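Local coordinates for protein lipase aflb (Neosartorya fumigata, PDB 6IDY) that probably hydrolyses ester bonds of lipid substrates, as a calcium-binding fungal lipase with an alpha/beta-hydrolase fold, at residues L243-S248 / I295-G300; R135-E140 / V205-E210. All coordinates share one frame; numbering follows the deposited sequence.

Interaction 1 of 2, residues L243-S248 / I295-G300; sequences LKYWPS and IRTLRG
Hydrogen bonding carries this contact, and nearly all of it passes through one ammonium group. Lys244, in the last turn of helix 235-245, has CG anti to its backbone N (chi1 173°) and a fully extended chain, which brings NZ to the C-terminal end of helix 293-299. There NZ donates to Gly300 O at 2.7 Å and to Leu298 O at 2.9 Å, in each case from above the carbonyl plane. Thr297 O lies 2.8 Å from the same NZ. Within its own segment Lys244 NZ also donates to Tyr245 OH, 3.0 Å away.

Apolar contacts line the lysine arm. Lys244 CG lies over the face of the Tyr245 ring, 3.6 Å above its plane and over its centre. From the other segment, Leu298 CD1 comes within 4.2 Å of Lys244 CD. Tyr245 reaches Thr297 crosswise, its OH 3.6 Å from Thr297 CG2, while Thr297 OG1 turns back to Glu293 O in its own helix.

A cation thus sits among carbonyl oxygens at the C-terminal end of a helix, where the helix dipole would present its negative end. This setting would be expected to stabilise the protonated lysine and ties the ends of two helices together near the protein surface.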
loop_
_atom_site.group_PDB
_atom_site.type_symbol
_atom_site.label_atom_id
_atom_site.label_comp_id
_atom_site.label_asym_id
_atom_site.label_seq_id
_atom_site.Cartn_x
_atom_site.Cartn_y
_atom_site.Cartn_z
ATOM N N LEU A 243 5.376 14.584 2.996
ATOM C CA LEU A 243 6.744 15.033 3.259
ATOM C C LEU A 243 7.061 16.350 2.534
ATOM O O LEU A 243 7.651 17.253 3.127
ATOM C CB LEU A 243 7.764 13.938 2.897
ATOM C CG LEU A 243 7.760 12.681 3.775
ATOM C CD1 LEU A 243 8.572 11.568 3.120
ATOM C CD2 LEU A 243 8.279 12.982 5.204
ATOM N N LYS A 244 6.633 16.468 1.277
ATOM C CA LYS A 244 6.855 17.669 0.474
ATOM C C LYS A 244 6.124 18.900 1.043
ATOM O O LYS A 244 6.757 19.920 1.317
ATOM C CB LYS A 244 6.432 17.418 -0.991
ATOM C CG LYS A 244 6.478 18.674 -1.872
ATOM C CD LYS A 244 6.423 18.340 -3.360
ATOM C CE LYS A 244 6.712 19.562 -4.191
ATOM N NZ LYS A 244 6.242 19.381 -5.586
ATOM N N TYR A 245 4.794 18.800 1.198
ATOM C CA TYR A 245 3.963 19.931 1.589
ATOM C C TYR A 245 3.811 20.139 3.098
ATOM O O TYR A 245 3.316 21.188 3.496
ATOM C CB TYR A 245 2.615 19.857 0.875
ATOM C CG TYR A 245 2.801 19.961 -0.625
ATOM C CD1 TYR A 245 3.206 21.157 -1.216
ATOM C CD2 TYR A 245 2.680 18.841 -1.439
ATOM C CE1 TYR A 245 3.417 21.250 -2.590
ATOM C CE2 TYR A 245 2.883 18.922 -2.815
ATOM C CZ TYR A 245 3.256 20.129 -3.386
ATOM O OH TYR A 245 3.459 20.208 -4.741
ATOM N N TRP A 246 4.269 19.201 3.938
ATOM C CA TRP A 246 4.266 19.433 5.392
ATOM C C TRP A 246 5.723 19.230 5.802
ATOM O O TRP A 246 6.051 18.156 6.316
ATOM C CB TRP A 246 3.311 18.480 6.150
ATOM C CG TRP A 246 1.867 18.892 6.152
ATOM C CD1 TRP A 246 1.168 19.426 7.197
ATOM C CD2 TRP A 246 0.923 18.720 5.083
ATOM N NE1 TRP A 246 -0.146 19.625 6.835
ATOM C CE2 TRP A 246 -0.324 19.198 5.542
ATOM C CE3 TRP A 246 1.016 18.225 3.769
ATOM C CZ2 TRP A 246 -1.470 19.194 4.738
ATOM C CZ3 TRP A 246 -0.117 18.235 2.968
ATOM C CH2 TRP A 246 -1.343 18.709 3.454
ATOM N N PRO A 247 6.639 20.199 5.502
ATOM C CA PRO A 247 8.071 19.987 5.808
ATOM C C PRO A 247 8.407 19.612 7.250
ATOM O O PRO A 247 9.452 19.000 7.471
ATOM C CB PRO A 247 8.728 21.314 5.406
ATOM C CG PRO A 247 7.804 21.914 4.428
ATOM C CD PRO A 247 6.430 21.515 4.862
ATOM N N SER A 248 7.535 19.953 8.227
ATOM C CA SER A 248 7.775 19.600 9.632
ATOM C C SER A 248 7.870 18.076 9.815
ATOM O O SER A 248 8.610 17.610 10.679
ATOM C CB SER A 248 6.681 20.173 10.525
ATOM O OG SER A 248 5.417 19.632 10.178
ATOM N N ILE A 295 0.680 14.017 -10.468
ATOM C CA ILE A 295 2.036 13.466 -10.530
ATOM C C ILE A 295 3.056 14.554 -10.880
ATOM O O ILE A 295 4.069 14.669 -10.194
ATOM C CB ILE A 295 2.086 12.225 -11.481
ATOM C CG1 ILE A 295 1.268 11.027 -10.905
ATOM C CG2 ILE A 295 3.524 11.807 -11.844
ATOM C CD1 ILE A 295 1.705 10.465 -9.541
ATOM N N ARG A 296 2.766 15.361 -11.914
ATOM C CA ARG A 296 3.615 16.472 -12.358
ATOM C C ARG A 296 3.810 17.498 -11.228
ATOM O O ARG A 296 4.929 17.985 -11.037
ATOM C CB ARG A 296 2.995 17.133 -13.595
ATOM C CG ARG A 296 3.841 18.223 -14.256
ATOM C CD ARG A 296 3.629 18.303 -15.767
ATOM N NE ARG A 296 2.212 18.352 -16.148
ATOM C CZ ARG A 296 1.533 17.327 -16.659
ATOM N NH1 ARG A 296 2.130 16.157 -16.855
ATOM N NH2 ARG A 296 0.252 17.460 -16.967
ATOM N N THR A 297 2.726 17.812 -10.477
ATOM C CA THR A 297 2.783 18.755 -9.349
ATOM C C THR A 297 3.660 18.178 -8.245
ATOM O O THR A 297 4.500 18.890 -7.715
ATOM C CB THR A 297 1.374 19.104 -8.835
ATOM O OG1 THR A 297 0.629 19.683 -9.906
ATOM C CG2 THR A 297 1.399 20.076 -7.654
ATOM N N LEU A 298 3.464 16.891 -7.905
ATOM C CA LEU A 298 4.245 16.236 -6.861
ATOM C C LEU A 298 5.725 16.212 -7.199
ATOM O O LEU A 298 6.541 16.575 -6.355
ATOM C CB LEU A 298 3.738 14.802 -6.597
ATOM C CG LEU A 298 4.590 13.952 -5.620
ATOM C CD1 LEU A 298 4.672 14.589 -4.227
ATOM C CD2 LEU A 298 4.079 12.537 -5.543
ATOM N N ARG A 299 6.061 15.803 -8.432
ATOM C CA ARG A 299 7.432 15.642 -8.899
ATOM C C ARG A 299 8.180 16.942 -9.119
ATOM O O ARG A 299 9.409 16.923 -9.142
ATOM C CB ARG A 299 7.475 14.763 -10.154
ATOM C CG ARG A 299 7.009 13.337 -9.852
ATOM C CD ARG A 299 7.059 12.463 -11.078
ATOM N NE ARG A 299 8.430 12.136 -11.473
ATOM C CZ ARG A 299 9.124 11.117 -10.988
ATOM N NH1 ARG A 299 8.599 10.329 -10.055
ATOM N NH2 ARG A 299 10.349 10.875 -11.428
ATOM N N GLY A 300 7.463 18.055 -9.252
ATOM C CA GLY A 300 8.088 19.370 -9.400
ATOM C C GLY A 300 8.815 19.786 -8.131
ATOM O O GLY A 300 8.552 19.226 -7.063
#

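Interaction 2 of 2, residues R135-E140 / V205-E210; sequences RYSVAE and VQINSE
A buried carboxylate on a helix here holds the backbone of a loop: Glu210, in the second turn of helix 205-223, reaches the irregular segment that leads into helix 140-145. Glu210 OE1 accepts from Ser137 N at 2.8 Å and, more straightly, from Val138 N at 3.1 Å (N-H...O 161°), both on its syn lone pair. OE2 takes a longer bond from Ser137 N on its own syn side, so this amide is shared by both oxygens. The hydroxyl of Ser137, placed between backbone N and carbonyl carbon (chi1 67°), donates to Glu210 OE2 at 2.7 Å from above the carboxylate plane. A water within hydrogen-bonding reach of both Glu210 OE2 and Arg135 O can extend the link to Arg135.

Four protein bonds therefore fix the carboxylate's rotation, and so many donors would be expected to favour its ionised form. Beside it, the Tyr136 ring and the glutamate chain slide past each other in opposite directions, with Glu210 CB in plane at the ring edge and 4.0 Å from Tyr136 CD1. Elsewhere in the contact, Val138 CG2 meets Ile207 CG2 at 3.8 Å, and Ile207 CD1 approaches Ser137 OG. Leu143 of helix 140-145 touches Tyr136, Val138 and Glu210.

A helix-borne carboxylate taking two consecutive main-chain amides and a serine hydroxyl is a side-chain-to-backbone tie, here joining helix 205-223 to the loop before helix 140-145, whose N-cap is Ala139.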
loop_
_atom_site.group_PDB
_atom_site.type_symbol
_atom_site.label_atom_id
_atom_site.label_comp_id
_atom_site.label_asym_id
_atom_site.label_seq_id
_atom_site.Cartn_x
_atom_site.Cartn_y
_atom_site.Cartn_z
ATOM N N ARG A 135 -1.913 24.029 4.844
ATOM C CA ARG A 135 -3.086 24.041 5.714
ATOM C C ARG A 135 -3.849 22.724 5.577
ATOM O O ARG A 135 -3.907 22.144 4.489
ATOM C CB ARG A 135 -4.010 25.248 5.435
ATOM C CG ARG A 135 -4.712 25.253 4.066
ATOM C CD ARG A 135 -5.859 26.254 3.983
ATOM N NE ARG A 135 -6.969 25.936 4.888
ATOM C CZ ARG A 135 -7.987 25.129 4.592
ATOM N NH1 ARG A 135 -8.048 24.531 3.406
ATOM N NH2 ARG A 135 -8.947 24.908 5.479
ATOM N N TYR A 136 -4.392 22.230 6.687
ATOM C CA TYR A 136 -5.194 21.022 6.647
ATOM C C TYR A 136 -6.597 21.407 6.209
ATOM O O TYR A 136 -7.129 22.431 6.659
ATOM C CB TYR A 136 -5.258 20.348 8.025
ATOM C CG TYR A 136 -4.015 19.588 8.438
ATOM C CD1 TYR A 136 -3.704 18.357 7.865
ATOM C CD2 TYR A 136 -3.213 20.043 9.481
ATOM C CE1 TYR A 136 -2.598 17.620 8.289
ATOM C CE2 TYR A 136 -2.111 19.311 9.920
ATOM C CZ TYR A 136 -1.800 18.105 9.311
ATOM O OH TYR A 136 -0.704 17.394 9.734
ATOM N N SER A 137 -7.198 20.598 5.334
ATOM C CA SER A 137 -8.576 20.834 4.898
ATOM C C SER A 137 -9.494 19.932 5.721
ATOM O O SER A 137 -10.684 20.221 5.853
ATOM C CB SER A 137 -8.736 20.571 3.402
ATOM O OG SER A 137 -8.562 19.199 3.084
ATOM N N VAL A 138 -8.919 18.852 6.297
ATOM C CA VAL A 138 -9.614 17.852 7.121
ATOM C C VAL A 138 -9.535 18.267 8.598
ATOM O O VAL A 138 -8.487 18.737 9.046
ATOM C CB VAL A 138 -9.031 16.420 6.894
ATOM C CG1 VAL A 138 -9.797 15.368 7.691
ATOM C CG2 VAL A 138 -9.022 16.050 5.418
ATOM N N ALA A 139 -10.632 18.066 9.355
ATOM C CA ALA A 139 -10.689 18.370 10.789
ATOM C C ALA A 139 -9.742 17.432 11.563
ATOM O O ALA A 139 -9.529 16.287 11.143
ATOM C CB ALA A 139 -12.118 18.211 11.298
ATOM N N GLU A 140 -9.167 17.928 12.679
ATOM C CA GLU A 140 -8.228 17.173 13.518
ATOM C C GLU A 140 -8.816 15.850 14.038
ATOM O O GLU A 140 -8.126 14.828 14.004
ATOM C CB GLU A 140 -7.692 18.039 14.671
ATOM C CG GLU A 140 -6.642 17.350 15.532
ATOM C CD GLU A 140 -5.953 18.189 16.592
ATOM O OE1 GLU A 140 -6.546 19.193 17.052
ATOM O OE2 GLU A 140 -4.810 17.839 16.965
ATOM N N VAL A 205 -5.861 12.013 -3.683
ATOM C CA VAL A 205 -4.559 11.686 -3.070
ATOM C C VAL A 205 -4.060 12.859 -2.195
ATOM O O VAL A 205 -3.468 12.617 -1.143
ATOM C CB VAL A 205 -3.494 11.231 -4.118
ATOM C CG1 VAL A 205 -2.154 10.904 -3.454
ATOM C CG2 VAL A 205 -3.981 10.024 -4.916
ATOM N N GLN A 206 -4.360 14.112 -2.599
ATOM C CA GLN A 206 -4.007 15.332 -1.854
ATOM C C GLN A 206 -4.665 15.346 -0.466
ATOM O O GLN A 206 -4.050 15.813 0.490
ATOM C CB GLN A 206 -4.381 16.600 -2.647
ATOM C CG GLN A 206 -3.722 16.668 -4.027
ATOM C CD GLN A 206 -4.257 17.783 -4.885
ATOM O OE1 GLN A 206 -3.561 18.762 -5.166
ATOM N NE2 GLN A 206 -5.497 17.657 -5.339
ATOM N N ILE A 207 -5.906 14.828 -0.362
ATOM C CA ILE A 207 -6.650 14.709 0.896
ATOM C C ILE A 207 -6.083 13.524 1.676
ATOM O O ILE A 207 -5.852 13.644 2.877
ATOM C CB ILE A 207 -8.194 14.550 0.671
ATOM C CG1 ILE A 207 -8.819 15.728 -0.147
ATOM C CG2 ILE A 207 -8.953 14.316 2.002
ATOM C CD1 ILE A 207 -8.645 17.159 0.403
ATOM N N ASN A 208 -5.861 12.378 0.992
ATOM C CA ASN A 208 -5.304 11.164 1.610
ATOM C C ASN A 208 -3.991 11.449 2.323
ATOM O O ASN A 208 -3.775 10.946 3.422
ATOM C CB ASN A 208 -5.121 10.044 0.567
ATOM C CG ASN A 208 -6.404 9.613 -0.101
ATOM O OD1 ASN A 208 -7.504 9.857 0.399
ATOM N ND2 ASN A 208 -6.291 8.961 -1.252
ATOM N N SER A 209 -3.136 12.286 1.697
ATOM C CA SER A 209 -1.827 12.701 2.199
ATOM C C SER A 209 -1.885 13.420 3.550
ATOM O O SER A 209 -0.940 13.306 4.327
ATOM C CB SER A 209 -1.134 13.587 1.173
ATOM O OG SER A 209 -1.014 12.887 -0.053
ATOM N N GLU A 210 -2.977 14.163 3.821
ATOM C CA GLU A 210 -3.188 14.898 5.074
ATOM C C GLU A 210 -3.206 13.941 6.257
ATOM O O GLU A 210 -2.686 14.273 7.324
ATOM C CB GLU A 210 -4.501 15.686 5.033
ATOM C CG GLU A 210 -4.460 16.867 4.083
ATOM C CD GLU A 210 -5.587 17.857 4.271
ATOM O OE1 GLU A 210 -6.102 17.979 5.405
ATOM O OE2 GLU A 210 -5.949 18.527 3.282
HETATM O O HOH W 1 -5.429 21.137 2.486
#

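Overall arrangement
The two contacts lie on the same side of the chain's centre, their own centres about 13 Å apart, and hold different elements. Interaction 1 is a surface contact between helix ends; interaction 2 is partly buried and fastens a loop to a helix, with Tyr136 and Glu210 buried and Arg135 and Ser137 exposed at its rim. Their chemistry is reversed: in 243-248/295-300 a side-chain cation donates to main-chain carbonyls, whereas in 135-140/205-210 a side-chain anion accepts chiefly from main-chain amides. Trp246, just past helix 235-245, joins them, with NE1 3.3 Å from Tyr136 CZ and CH2 3.7 Å from Glu210 CG.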